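Local coordinates for protein diol-dehydratase (Roseburia inulinivorans, PDB 5I2A) that probably acts as a B12-independent lyase that dehydrates 1,2-propanediol by glycyl radical chemistry, at residues P48-K53 and L521-F526; V169-V174 and Q267-I272; I558-D563 and G724-F729. All blocks are in the same frame, centred on the assembly; numbering follows the deposited sequence.

The three contacts illustrate how a large, mainly helical chain is held together by pairings of residues remote in sequence. Contact 1 spans 468 residues, and contact 2 falls within that span, between its two segments. Their centres lie about 21 Å apart, and they meet where Phe526, at the start of helix 525-529, packs against Ile272 of helix 262-279. Contact 3 follows later in the chain, with its centre about 45 Å from that of contact 1 and about 42 Å from that of contact 2, across the chain's centre. It joins helix 558-574, from the pyruvate formate lyase-like region, to a loop of the glycine radical region, so that the two family regions meet there.

Contact 1 (P48-K53 and L521-F526); sequences PVVMRK and LAPLPF
Lys53 approaches Pro523 with CG anti to its own carbonyl carbon (chi1 -60°), and its chain then bends twice, at chi2 (-71°) and chi3 (-68°). The folded methylenes curl round one backbone oxygen: Lys53 CG lies 3.4 Å from Pro523 O, and Lys53 CE is 3.6 Å from the same atom. Lys53 CE also rests on Leu524 CD2. The ammonium makes its polar link across the contact through a water, which accepts from Lys53 NZ at 2.9 Å and donates to Leu521 O at 2.9 Å. Leu521 closes helix 489-521, so its carbonyl belongs to the end of a helix dipole that would be expected to favour a nearby positive charge. A buried lysine is thus accommodated by wrapping its aliphatic part against prolines and carbonyls while a water links its tip to Leu521 O.

The valines add the rest of the packing. Val49 CG1 touches Leu521 O at 3.5 Å and also meets Pro523 CD, the side chains of Val49 and Pro523 crossing at about a right angle. Val50 CB sits 3.8 Å from Pro523 CG, while Val50 CG2 reaches Pro525 CD at 4.0 Å as those side chains slide past each other in opposite directions. Pro523 is therefore wedged among Val49, Val50 and Lys53.

Each segment leads into a helix, with Pro48 and Leu524 as the N-caps, and the contact is where helix 49-63 starts beside the turn linking helix 489-521 to helix 525-529. Helix 133-139 covers Leu521 and Ala522, and Tyr140 of the second subunit packs on Pro48. Pro525 lies against helices 200-233 and 262-279.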
loop_
_atom_site.group_PDB
_atom_site.type_symbol
_atom_site.label_atom_id
_atom_site.label_comp_id
_atom_site.label_asym_id
_atom_site.label_seq_id
_atom_site.Cartn_x
_atom_site.Cartn_y
_atom_site.Cartn_z
ATOM N N PRO A 48 6.656 -0.183 8.764
ATOM C CA PRO A 48 5.853 -0.788 7.697
ATOM C C PRO A 48 4.883 -1.820 8.260
ATOM O O PRO A 48 5.219 -2.511 9.227
ATOM C CB PRO A 48 6.898 -1.463 6.799
ATOM C CG PRO A 48 8.196 -0.812 7.151
ATOM C CD PRO A 48 8.090 -0.482 8.597
ATOM N N VAL A 49 3.710 -1.915 7.648
ATOM C CA VAL A 49 2.646 -2.795 8.108
ATOM C C VAL A 49 3.122 -4.227 8.369
ATOM O O VAL A 49 2.839 -4.795 9.415
ATOM C CB VAL A 49 1.490 -2.861 7.089
ATOM C CG1 VAL A 49 0.370 -3.708 7.649
ATOM C CG2 VAL A 49 0.979 -1.465 6.762
ATOM N N VAL A 50 3.844 -4.805 7.420
ATOM C CA VAL A 50 4.171 -6.208 7.545
ATOM C C VAL A 50 5.145 -6.430 8.714
ATOM O O VAL A 50 5.111 -7.475 9.359
ATOM C CB VAL A 50 4.732 -6.788 6.222
ATOM C CG1 VAL A 50 6.139 -6.269 5.918
ATOM C CG2 VAL A 50 4.725 -8.303 6.283
ATOM N N MET A 51 5.992 -5.441 8.996
ATOM C CA MET A 51 6.899 -5.525 10.138
ATOM C C MET A 51 6.092 -5.416 11.430
ATOM O O MET A 51 6.356 -6.123 12.406
ATOM C CB MET A 51 7.976 -4.435 10.081
ATOM C CG MET A 51 8.919 -4.433 11.289
ATOM S SD MET A 51 9.755 -6.014 11.573
ATOM C CE MET A 51 10.678 -6.200 10.042
ATOM N N ARG A 52 5.084 -4.557 11.425
ATOM C CA ARG A 52 4.226 -4.437 12.594
ATOM C C ARG A 52 3.482 -5.751 12.866
ATOM O O ARG A 52 3.313 -6.122 14.030
ATOM C CB ARG A 52 3.238 -3.286 12.430
ATOM C CG ARG A 52 3.929 -1.917 12.241
ATOM C CD ARG A 52 2.912 -0.790 12.177
ATOM N NE ARG A 52 2.320 -0.496 13.477
ATOM C CZ ARG A 52 1.209 0.216 13.644
ATOM N NH1 ARG A 52 0.553 0.688 12.594
ATOM N NH2 ARG A 52 0.744 0.452 14.862
ATOM N N LYS A 53 3.060 -6.454 11.810
ATOM C CA LYS A 53 2.354 -7.741 11.980
ATOM C C LYS A 53 3.292 -8.796 12.580
ATOM O O LYS A 53 2.891 -9.573 13.442
ATOM C CB LYS A 53 1.795 -8.273 10.647
ATOM C CG LYS A 53 0.792 -7.382 9.932
ATOM C CD LYS A 53 -0.527 -7.331 10.632
ATOM C CE LYS A 53 -1.220 -8.688 10.554
ATOM N NZ LYS A 53 -2.391 -8.698 11.436
ATOM N N LEU A 521 -3.599 -4.003 5.002
ATOM C CA LEU A 521 -3.548 -3.915 6.451
ATOM C C LEU A 521 -3.183 -5.228 7.151
ATOM O O LEU A 521 -2.739 -5.208 8.287
ATOM C CB LEU A 521 -4.893 -3.396 6.983
ATOM C CG LEU A 521 -5.254 -1.951 6.607
ATOM C CD1 LEU A 521 -6.626 -1.556 7.170
ATOM C CD2 LEU A 521 -4.172 -0.974 7.099
ATOM N N ALA A 522 -3.358 -6.367 6.487
ATOM C CA ALA A 522 -3.099 -7.632 7.167
ATOM C C ALA A 522 -2.294 -8.673 6.367
ATOM O O ALA A 522 -2.746 -9.804 6.217
ATOM C CB ALA A 522 -4.445 -8.252 7.621
ATOM N N PRO A 523 -1.094 -8.299 5.874
ATOM C CA PRO A 523 -0.199 -9.315 5.312
ATOM C C PRO A 523 0.287 -10.235 6.430
ATOM O O PRO A 523 0.460 -9.779 7.554
ATOM C CB PRO A 523 0.947 -8.497 4.724
ATOM C CG PRO A 523 1.029 -7.291 5.639
ATOM C CD PRO A 523 -0.423 -6.990 6.012
ATOM N N LEU A 524 0.476 -11.513 6.133
ATOM C CA LEU A 524 0.820 -12.487 7.158
ATOM C C LEU A 524 2.143 -13.136 6.843
ATOM O O LEU A 524 2.220 -14.019 6.003
ATOM C CB LEU A 524 -0.272 -13.544 7.275
ATOM C CG LEU A 524 -1.690 -13.030 7.491
ATOM C CD1 LEU A 524 -2.674 -14.198 7.521
ATOM C CD2 LEU A 524 -1.767 -12.215 8.788
ATOM N N PRO A 525 3.207 -12.687 7.505
ATOM C CA PRO A 525 4.512 -13.256 7.170
ATOM C C PRO A 525 4.649 -14.729 7.534
ATOM O O PRO A 525 5.335 -15.421 6.796
ATOM C CB PRO A 525 5.499 -12.396 7.970
ATOM C CG PRO A 525 4.670 -11.586 8.897
ATOM C CD PRO A 525 3.306 -11.482 8.336
ATOM N N PHE A 526 4.016 -15.216 8.600
ATOM C CA PHE A 526 4.255 -16.623 8.934
ATOM C C PHE A 526 3.514 -17.576 7.991
ATOM O O PHE A 526 4.119 -18.500 7.437
ATOM C CB PHE A 526 3.904 -16.971 10.394
ATOM C CG PHE A 526 4.384 -18.346 10.773
ATOM C CD1 PHE A 526 5.752 -18.621 10.790
ATOM C CD2 PHE A 526 3.488 -19.381 11.021
ATOM C CE1 PHE A 526 6.228 -19.898 11.084
ATOM C CE2 PHE A 526 3.950 -20.664 11.328
ATOM C CZ PHE A 526 5.324 -20.922 11.353
HETATM O O HOH W 1 -3.761 -6.231 10.809
#

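Contact 2 (V169-V174 and Q267-I272); sequences VQYETV and QSFWFI
Tyr171 and Phe269 lie where the two backbones come nearest, their CA atoms 6.4 Å apart. Gln170, the centre of an inverse gamma turn, is the N-cap of helix 171-190, whose first turn is laid against the middle of helix 262-279. The Tyr171 ring is sandwiched. Val169 CG1 stands 3.9 Å above the plane of the Tyr171 ring, over its centre, and Phe269 CE1 approaches the opposite face toward the rim. The Tyr171 and Phe269 rings meet obliquely, their planes at 44°.

Ile272 packs against Tyr171, Val169 and Val174. Its CG2, anti to the backbone N, comes within 4.0 Å of Tyr171 CE1 and also touches Val169. The side chains of Ile272 and Val174 reach toward each other tip to tip, with Ile272 CG1 3.9 Å from Val174 CG1. An alanine here would probably open a gap beside Tyr171 CE1 and the Val174 methyls, which would lose the carbons they pack on.

Ser268 OG packs 3.6 Å from Val174 CG1. One water donates to Val174 O at 2.8 Å and accepts from Ser268 OG at 2.9 Å, tying the helices together beside the apolar cluster. The Tyr171 hydroxyl bonds Gln273, next to Ile272, which probably holds the far end of the ring in place. The chemistry thus implies a buried, mainly apolar seam whose Ser268 and Tyr171 hydroxyls have a water and Gln273 as partners.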
loop_
_atom_site.group_PDB
_atom_site.type_symbol
_atom_site.label_atom_id
_atom_site.label_comp_id
_atom_site.label_asym_id
_atom_site.label_seq_id
_atom_site.Cartn_x
_atom_site.Cartn_y
_atom_site.Cartn_z
ATOM N N VAL A 169 -0.890 -25.263 4.073
ATOM C CA VAL A 169 0.435 -24.717 4.096
ATOM C C VAL A 169 1.439 -25.886 3.912
ATOM O O VAL A 169 1.036 -27.058 3.898
ATOM C CB VAL A 169 0.581 -23.966 5.438
ATOM C CG1 VAL A 169 1.219 -24.825 6.543
ATOM C CG2 VAL A 169 1.079 -22.593 5.283
ATOM N N GLN A 170 2.724 -25.589 3.747
ATOM C CA GLN A 170 3.727 -26.641 3.587
ATOM C C GLN A 170 4.123 -27.277 4.931
ATOM O O GLN A 170 5.220 -27.041 5.431
ATOM C CB GLN A 170 4.985 -26.089 2.893
ATOM C CG GLN A 170 4.830 -25.736 1.409
ATOM C CD GLN A 170 5.986 -24.870 0.879
ATOM O OE1 GLN A 170 7.091 -24.879 1.428
ATOM N NE2 GLN A 170 5.722 -24.109 -0.185
ATOM N N TYR A 171 3.234 -28.072 5.519
ATOM C CA TYR A 171 3.577 -28.775 6.756
ATOM C C TYR A 171 4.838 -29.614 6.545
ATOM O O TYR A 171 5.685 -29.704 7.425
ATOM C CB TYR A 171 2.434 -29.672 7.224
ATOM C CG TYR A 171 1.134 -28.948 7.498
ATOM C CD1 TYR A 171 0.897 -28.349 8.719
ATOM C CD2 TYR A 171 0.145 -28.885 6.533
ATOM C CE1 TYR A 171 -0.297 -27.690 8.972
ATOM C CE2 TYR A 171 -1.050 -28.231 6.766
ATOM C CZ TYR A 171 -1.269 -27.639 7.992
ATOM O OH TYR A 171 -2.459 -26.998 8.238
ATOM N N GLU A 172 4.956 -30.205 5.362
ATOM C CA GLU A 172 6.066 -31.099 5.067
ATOM C C GLU A 172 7.409 -30.356 5.034
ATOM O O GLU A 172 8.454 -30.949 5.311
ATOM C CB GLU A 172 5.828 -31.827 3.746
ATOM C CG GLU A 172 5.859 -30.926 2.523
ATOM C CD GLU A 172 4.549 -30.164 2.282
ATOM O OE1 GLU A 172 3.543 -30.390 3.003
ATOM O OE2 GLU A 172 4.541 -29.321 1.364
ATOM N N THR A 173 7.387 -29.068 4.695
ATOM C CA THR A 173 8.615 -28.294 4.722
ATOM C C THR A 173 9.094 -28.135 6.164
ATOM O O THR A 173 10.271 -28.318 6.456
ATOM C CB THR A 173 8.446 -26.908 4.077
ATOM O OG1 THR A 173 8.168 -27.069 2.680
ATOM C CG2 THR A 173 9.719 -26.103 4.244
ATOM N N VAL A 174 8.174 -27.811 7.062
ATOM C CA VAL A 174 8.520 -27.633 8.467
ATOM C C VAL A 174 9.054 -28.947 9.071
ATOM O O VAL A 174 10.023 -28.947 9.817
ATOM C CB VAL A 174 7.303 -27.130 9.283
ATOM C CG1 VAL A 174 7.649 -27.021 10.763
ATOM C CG2 VAL A 174 6.813 -25.773 8.739
ATOM N N GLN A 267 3.952 -33.231 17.066
ATOM C CA GLN A 267 4.007 -32.003 17.837
ATOM C C GLN A 267 4.339 -30.815 16.943
ATOM O O GLN A 267 3.787 -29.742 17.123
ATOM C CB GLN A 267 5.038 -32.111 18.960
ATOM C CG GLN A 267 5.111 -30.894 19.875
ATOM C CD GLN A 267 3.825 -30.622 20.600
ATOM O OE1 GLN A 267 3.437 -31.354 21.529
ATOM N NE2 GLN A 267 3.140 -29.560 20.185
ATOM N N SER A 268 5.247 -31.030 15.997
ATOM C CA SER A 268 5.638 -30.005 15.045
ATOM C C SER A 268 4.444 -29.607 14.178
ATOM O O SER A 268 4.144 -28.435 14.035
ATOM C CB SER A 268 6.782 -30.492 14.164
ATOM O OG SER A 268 7.305 -29.426 13.416
ATOM N N PHE A 269 3.777 -30.600 13.610
ATOM C CA PHE A 269 2.535 -30.375 12.910
ATOM C C PHE A 269 1.559 -29.559 13.748
ATOM O O PHE A 269 1.014 -28.563 13.263
ATOM C CB PHE A 269 1.871 -31.689 12.519
ATOM C CG PHE A 269 0.419 -31.542 12.214
ATOM C CD1 PHE A 269 0.008 -31.089 10.974
ATOM C CD2 PHE A 269 -0.537 -31.809 13.175
ATOM C CE1 PHE A 269 -1.322 -30.928 10.689
ATOM C CE2 PHE A 269 -1.873 -31.650 12.892
ATOM C CZ PHE A 269 -2.265 -31.208 11.643
ATOM N N TRP A 270 1.334 -29.969 14.994
ATOM C CA TRP A 270 0.302 -29.306 15.782
ATOM C C TRP A 270 0.656 -27.836 16.050
ATOM O O TRP A 270 -0.203 -26.984 15.966
ATOM C CB TRP A 270 0.022 -30.003 17.123
ATOM C CG TRP A 270 -0.983 -29.200 17.908
ATOM C CD1 TRP A 270 -0.766 -28.502 19.052
ATOM C CD2 TRP A 270 -2.346 -28.939 17.531
ATOM N NE1 TRP A 270 -1.920 -27.853 19.437
ATOM C CE2 TRP A 270 -2.899 -28.101 18.512
ATOM C CE3 TRP A 270 -3.152 -29.349 16.458
ATOM C CZ2 TRP A 270 -4.217 -27.652 18.453
ATOM C CZ3 TRP A 270 -4.464 -28.914 16.405
ATOM C CH2 TRP A 270 -4.985 -28.077 17.399
ATOM N N PHE A 271 1.908 -27.546 16.380
ATOM C CA PHE A 271 2.315 -26.154 16.605
ATOM C C PHE A 271 2.033 -25.288 15.364
ATOM O O PHE A 271 1.558 -24.170 15.484
ATOM C CB PHE A 271 3.798 -26.081 16.996
ATOM C CG PHE A 271 4.050 -26.265 18.485
ATOM C CD1 PHE A 271 3.202 -25.700 19.425
ATOM C CD2 PHE A 271 5.130 -27.010 18.933
ATOM C CE1 PHE A 271 3.433 -25.863 20.789
ATOM C CE2 PHE A 271 5.371 -27.178 20.296
ATOM C CZ PHE A 271 4.529 -26.611 21.223
ATOM N N ILE A 272 2.294 -25.821 14.178
ATOM C CA ILE A 272 2.027 -25.066 12.962
ATOM C C ILE A 272 0.515 -24.862 12.800
ATOM O O ILE A 272 0.067 -23.739 12.570
ATOM C CB ILE A 272 2.609 -25.749 11.712
ATOM C CG1 ILE A 272 4.133 -25.849 11.825
ATOM C CG2 ILE A 272 2.226 -24.973 10.473
ATOM C CD1 ILE A 272 4.834 -24.489 12.093
HETATM O O HOH W 2 9.929 -30.100 12.404
#

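Contact 3 (I558-D563 and G724-F729); sequences IANVAD and GPTSGF
Asp563 OD2 is the acceptor on which two waters from the side of Thr726 converge. The first donates to Asp563 OD2 at 2.8 Å and accepts from Thr726 N at 2.9 Å; this water lies in the plane of the Phe729 ring, at its edge. The second stands beside Thr726 OG1, though its bonding is less certain. Asp563 OD2 also lies 3.6 Å from Phe729 CD2, at the edge of that ring and near its plane, the carboxylate and ring planes 65° apart. The other carboxylate oxygen, OD1, takes the backbone N-H of Tyr656, which should fix the group's rotation.

Thr726 presents its hydroxyl to the helix because OG1 is anti to its carbonyl carbon (chi1 -76°), and CG2 lies over a face of Phe729. A third water bridges the contact, accepting from Asn560 ND2 at 2.8 Å and lying 3.0 Å from Thr726 OG1. A fourth accepts from Ala559 N at 3.1 Å, in the first turn of the helix, and donates to Gly724 O at 2.7 Å. Ala559 CB touches both Gly724 O and Thr726 OG1. Here solvent is a structural component, mediating the hydrogen bonds from helix to loop.

Asn560 extends the junction by bonding Ala720 and Asp711. Helix 661-678 packs against helix 558-574 through Ile558, Val561 and Ala562, whereas Pro725 leans on helix 734-741, which the loop precedes.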
loop_
_atom_site.group_PDB
_atom_site.type_symbol
_atom_site.label_atom_id
_atom_site.label_comp_id
_atom_site.label_asym_id
_atom_site.label_seq_id
_atom_site.Cartn_x
_atom_site.Cartn_y
_atom_site.Cartn_z
ATOM N N ILE A 558 -29.532 -24.057 -6.424
ATOM C CA ILE A 558 -29.692 -24.612 -7.774
ATOM C C ILE A 558 -30.991 -25.433 -7.948
ATOM O O ILE A 558 -31.708 -25.248 -8.934
ATOM C CB ILE A 558 -28.492 -25.484 -8.162
ATOM C CG1 ILE A 558 -27.339 -24.598 -8.618
ATOM C CG2 ILE A 558 -28.849 -26.406 -9.302
ATOM C CD1 ILE A 558 -26.128 -25.371 -9.094
ATOM N N ALA A 559 -31.299 -26.325 -7.005
ATOM C CA ALA A 559 -32.535 -27.117 -7.103
ATOM C C ALA A 559 -33.770 -26.213 -7.122
ATOM O O ALA A 559 -34.679 -26.406 -7.933
ATOM C CB ALA A 559 -32.642 -28.142 -5.941
ATOM N N ASN A 560 -33.798 -25.237 -6.219
ATOM C CA ASN A 560 -34.938 -24.326 -6.125
ATOM C C ASN A 560 -35.126 -23.560 -7.430
ATOM O O ASN A 560 -36.242 -23.449 -7.927
ATOM C CB ASN A 560 -34.765 -23.345 -4.962
ATOM C CG ASN A 560 -34.514 -24.049 -3.645
ATOM O OD1 ASN A 560 -33.387 -24.086 -3.160
ATOM N ND2 ASN A 560 -35.563 -24.637 -3.072
ATOM N N VAL A 561 -34.026 -23.061 -7.988
ATOM C CA VAL A 561 -34.060 -22.303 -9.237
ATOM C C VAL A 561 -34.506 -23.178 -10.411
ATOM O O VAL A 561 -35.349 -22.774 -11.201
ATOM C CB VAL A 561 -32.675 -21.670 -9.555
ATOM C CG1 VAL A 561 -32.632 -21.098 -10.972
ATOM C CG2 VAL A 561 -32.343 -20.601 -8.541
ATOM N N ALA A 562 -33.958 -24.383 -10.508
ATOM C CA ALA A 562 -34.296 -25.272 -11.609
ATOM C C ALA A 562 -35.781 -25.620 -11.602
ATOM O O ALA A 562 -36.456 -25.530 -12.630
ATOM C CB ALA A 562 -33.474 -26.543 -11.544
ATOM N N ASP A 563 -36.272 -26.034 -10.443
ATOM C CA ASP A 563 -37.668 -26.413 -10.308
ATOM C C ASP A 563 -38.578 -25.208 -10.527
ATOM O O ASP A 563 -39.630 -25.327 -11.160
ATOM C CB ASP A 563 -37.919 -27.034 -8.943
ATOM C CG ASP A 563 -37.375 -28.459 -8.832
ATOM O OD1 ASP A 563 -37.326 -29.175 -9.857
ATOM O OD2 ASP A 563 -36.999 -28.856 -7.716
ATOM N N GLY A 724 -27.529 -30.865 -4.517
ATOM C CA GLY A 724 -28.523 -31.927 -4.436
ATOM C C GLY A 724 -29.965 -31.435 -4.575
ATOM O O GLY A 724 -30.239 -30.239 -4.517
ATOM N N PRO A 725 -30.906 -32.370 -4.741
ATOM C CA PRO A 725 -32.317 -32.028 -4.931
ATOM C C PRO A 725 -32.955 -31.492 -3.665
ATOM O O PRO A 725 -32.439 -31.702 -2.572
ATOM C CB PRO A 725 -32.960 -33.362 -5.323
ATOM C CG PRO A 725 -31.816 -34.282 -5.622
ATOM C CD PRO A 725 -30.683 -33.821 -4.781
ATOM N N THR A 726 -34.084 -30.819 -3.824
ATOM C CA THR A 726 -34.815 -30.283 -2.690
ATOM C C THR A 726 -35.396 -31.427 -1.851
ATOM O O THR A 726 -35.884 -32.419 -2.395
ATOM C CB THR A 726 -35.924 -29.334 -3.161
ATOM O OG1 THR A 726 -35.347 -28.085 -3.546
ATOM C CG2 THR A 726 -36.946 -29.091 -2.067
ATOM N N SER A 727 -35.309 -31.301 -0.532
ATOM C CA SER A 727 -35.847 -32.318 0.383
ATOM C C SER A 727 -37.300 -32.699 0.091
ATOM O O SER A 727 -38.167 -31.841 -0.022
ATOM C CB SER A 727 -35.739 -31.829 1.824
ATOM O OG SER A 727 -34.382 -31.598 2.155
ATOM N N GLY A 728 -37.555 -33.996 -0.037
ATOM C CA GLY A 728 -38.898 -34.487 -0.290
ATOM C C GLY A 728 -39.275 -34.448 -1.761
ATOM O O GLY A 728 -40.335 -34.931 -2.126
ATOM N N PHE A 729 -38.420 -33.868 -2.604
ATOM C CA PHE A 729 -38.714 -33.773 -4.041
ATOM C C PHE A 729 -38.071 -34.918 -4.808
ATOM O O PHE A 729 -38.526 -35.285 -5.892
ATOM C CB PHE A 729 -38.237 -32.431 -4.623
ATOM C CG PHE A 729 -39.185 -31.280 -4.394
ATOM C CD1 PHE A 729 -40.324 -31.434 -3.613
ATOM C CD2 PHE A 729 -38.946 -30.049 -4.984
ATOM C CE1 PHE A 729 -41.202 -30.376 -3.413
ATOM C CE2 PHE A 729 -39.811 -28.984 -4.791
ATOM C CZ PHE A 729 -40.944 -29.145 -3.995
HETATM O O HOH W 3 -29.423 -27.699 -5.031
HETATM O O HOH W 4 -34.941 -26.468 -1.059
HETATM O O HOH W 5 -35.386 -30.679 -6.369
HETATM O O HOH W 6 -36.848 -27.203 -5.357
#